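Local coordinates for P-granule scaffold (Caenorhabditis japonica, PDB 5W4A), which probably serves as a scaffold for germ (P) granules, with this helical N-terminal domain forming part of an RNA-binding protein linked to mRNA repression, at residues C[90-93]-C[94-98]. Numbering follows the deposited sequence.
Sequences TEFK and KRNQD
Arg95 reaches back one turn to Glu91 and grips its carboxylate side-on, with both donors falling on a single oxygen. Arg95 NE meets Glu91 OE2 at 2.8 Å through that oxygen's anti lone pair, while Arg95 NH2 comes to the same OE2 at 3.0 Å, nearly along the C-O axis and more bent (137°). OE2 lies close to the guanidinium plane, yet the carboxylate itself is turned 51° from it. Lys94 NZ lies 4.2 Å from Glu91 OE1, an opposite charge beyond salt-bridge range. The Glu91-Arg95 pair is an i to i+4 salt bridge on helix 89-100, whose backbone carbonyls of Thr90, Glu91, Phe92 and Lys93 accept in turn from the amides of Lys94, Arg95, Asn96 and Gln97. The bend of Arg95 at chi2 (-71°) and its extended chi3 point the CD-NE bond toward Glu91 OE2; its guanidinium also makes a cation-pi contact with Phe65. A leucine in place of Arg95 would probably leave Glu91 OE2 with neither of these donors and Phe65 without this cationic partner. On the buried side, Asn96 satisfies its amide elsewhere: ND2 donates to Ser109 OG, and OD1 accepts from His106 N and is hydrogen-bonded to Thr105 OG1.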
loop_
_atom_site.group_PDB
_atom_site.type_symbol
_atom_site.label_atom_id
_atom_site.label_comp_id
_atom_site.label_asym_id
_atom_site.label_seq_id
_atom_site.Cartn_x
_atom_site.Cartn_y
_atom_site.Cartn_z
ATOM N N THR C 90 -3.712 -14.700 24.793
ATOM C CA THR C 90 -3.682 -15.965 25.509
ATOM C C THR C 90 -4.255 -17.079 24.645
ATOM O O THR C 90 -3.696 -18.184 24.603
ATOM C CB THR C 90 -4.436 -15.834 26.829
ATOM O OG1 THR C 90 -3.753 -14.878 27.648
ATOM C CG2 THR C 90 -4.493 -17.163 27.552
ATOM N N GLU C 91 -5.340 -16.791 23.908
ATOM C CA GLU C 91 -5.886 -17.780 22.984
ATOM C C GLU C 91 -4.875 -18.118 21.895
ATOM O O GLU C 91 -4.735 -19.286 21.521
ATOM C CB GLU C 91 -7.197 -17.277 22.365
ATOM C CG GLU C 91 -7.899 -18.281 21.451
ATOM C CD GLU C 91 -8.583 -19.420 22.199
ATOM O OE1 GLU C 91 -9.047 -19.201 23.337
ATOM O OE2 GLU C 91 -8.686 -20.524 21.633
ATOM N N PHE C 92 -4.138 -17.120 21.401
ATOM C CA PHE C 92 -3.096 -17.398 20.421
ATOM C C PHE C 92 -2.070 -18.378 20.976
ATOM O O PHE C 92 -1.678 -19.336 20.305
ATOM C CB PHE C 92 -2.424 -16.105 20.000
ATOM C CG PHE C 92 -1.247 -16.293 19.090
ATOM C CD1 PHE C 92 -0.001 -16.613 19.591
ATOM C CD2 PHE C 92 -1.387 -16.132 17.718
ATOM C CE1 PHE C 92 1.078 -16.759 18.753
ATOM C CE2 PHE C 92 -0.318 -16.274 16.874
ATOM C CZ PHE C 92 0.915 -16.604 17.378
ATOM N N LYS C 93 -1.604 -18.137 22.200
ATOM C CA LYS C 93 -0.584 -19.010 22.769
ATOM C C LYS C 93 -1.112 -20.424 22.970
ATOM O O LYS C 93 -0.386 -21.401 22.752
ATOM C CB LYS C 93 -0.087 -18.407 24.080
ATOM C CG LYS C 93 0.768 -17.170 23.862
ATOM C CD LYS C 93 1.331 -16.674 25.179
ATOM C CE LYS C 93 2.695 -16.037 24.999
ATOM N NZ LYS C 93 3.373 -15.784 26.310
ATOM N N LYS C 94 -2.377 -20.557 23.385
ATOM C CA LYS C 94 -2.994 -21.876 23.513
ATOM C C LYS C 94 -3.005 -22.609 22.180
ATOM O O LYS C 94 -2.655 -23.794 22.114
ATOM C CB LYS C 94 -4.423 -21.756 24.062
ATOM C CG LYS C 94 -5.288 -23.041 23.933
ATOM C CD LYS C 94 -6.797 -22.780 24.096
ATOM C CE LYS C 94 -7.163 -22.387 25.525
ATOM N NZ LYS C 94 -8.624 -22.549 25.795
ATOM N N ARG C 95 -3.461 -21.938 21.112
ATOM C CA ARG C 95 -3.519 -22.589 19.808
ATOM C C ARG C 95 -2.120 -22.967 19.330
ATOM O O ARG C 95 -1.932 -24.022 18.714
ATOM C CB ARG C 95 -4.200 -21.671 18.782
ATOM C CG ARG C 95 -5.645 -21.335 19.119
ATOM C CD ARG C 95 -6.565 -22.512 18.941
ATOM N NE ARG C 95 -7.882 -22.177 19.483
ATOM C CZ ARG C 95 -8.997 -22.848 19.238
ATOM N NH1 ARG C 95 -8.996 -23.913 18.454
ATOM N NH2 ARG C 95 -10.135 -22.432 19.780
ATOM N N ASN C 96 -1.134 -22.113 19.604
ATOM C CA ASN C 96 0.229 -22.404 19.179
ATOM C C ASN C 96 0.782 -23.614 19.924
ATOM O O ASN C 96 1.442 -24.468 19.328
ATOM C CB ASN C 96 1.108 -21.181 19.374
ATOM C CG ASN C 96 2.203 -21.085 18.329
ATOM O OD1 ASN C 96 2.009 -21.480 17.173
ATOM N ND2 ASN C 96 3.341 -20.543 18.712
ATOM N N GLN C 97 0.505 -23.716 21.224
ATOM C CA GLN C 97 0.949 -24.893 21.974
ATOM C C GLN C 97 0.362 -26.175 21.387
ATOM O O GLN C 97 1.070 -27.183 21.241
ATOM C CB GLN C 97 0.567 -24.745 23.449
ATOM C CG GLN C 97 0.799 -26.005 24.287
ATOM C CD GLN C 97 0.284 -25.851 25.698
ATOM O OE1 GLN C 97 0.201 -24.739 26.223
ATOM N NE2 GLN C 97 -0.083 -26.965 26.318
ATOM N N ASP C 98 -0.931 -26.149 21.032
ATOM C CA ASP C 98 -1.610 -27.294 20.422
ATOM C C ASP C 98 -0.936 -27.743 19.132
ATOM O O ASP C 98 -0.952 -28.933 18.792
ATOM C CB ASP C 98 -3.061 -26.923 20.105
ATOM C CG ASP C 98 -4.072 -27.634 20.967
ATOM O OD1 ASP C 98 -3.686 -28.436 21.845
ATOM O OD2 ASP C 98 -5.273 -27.371 20.740
#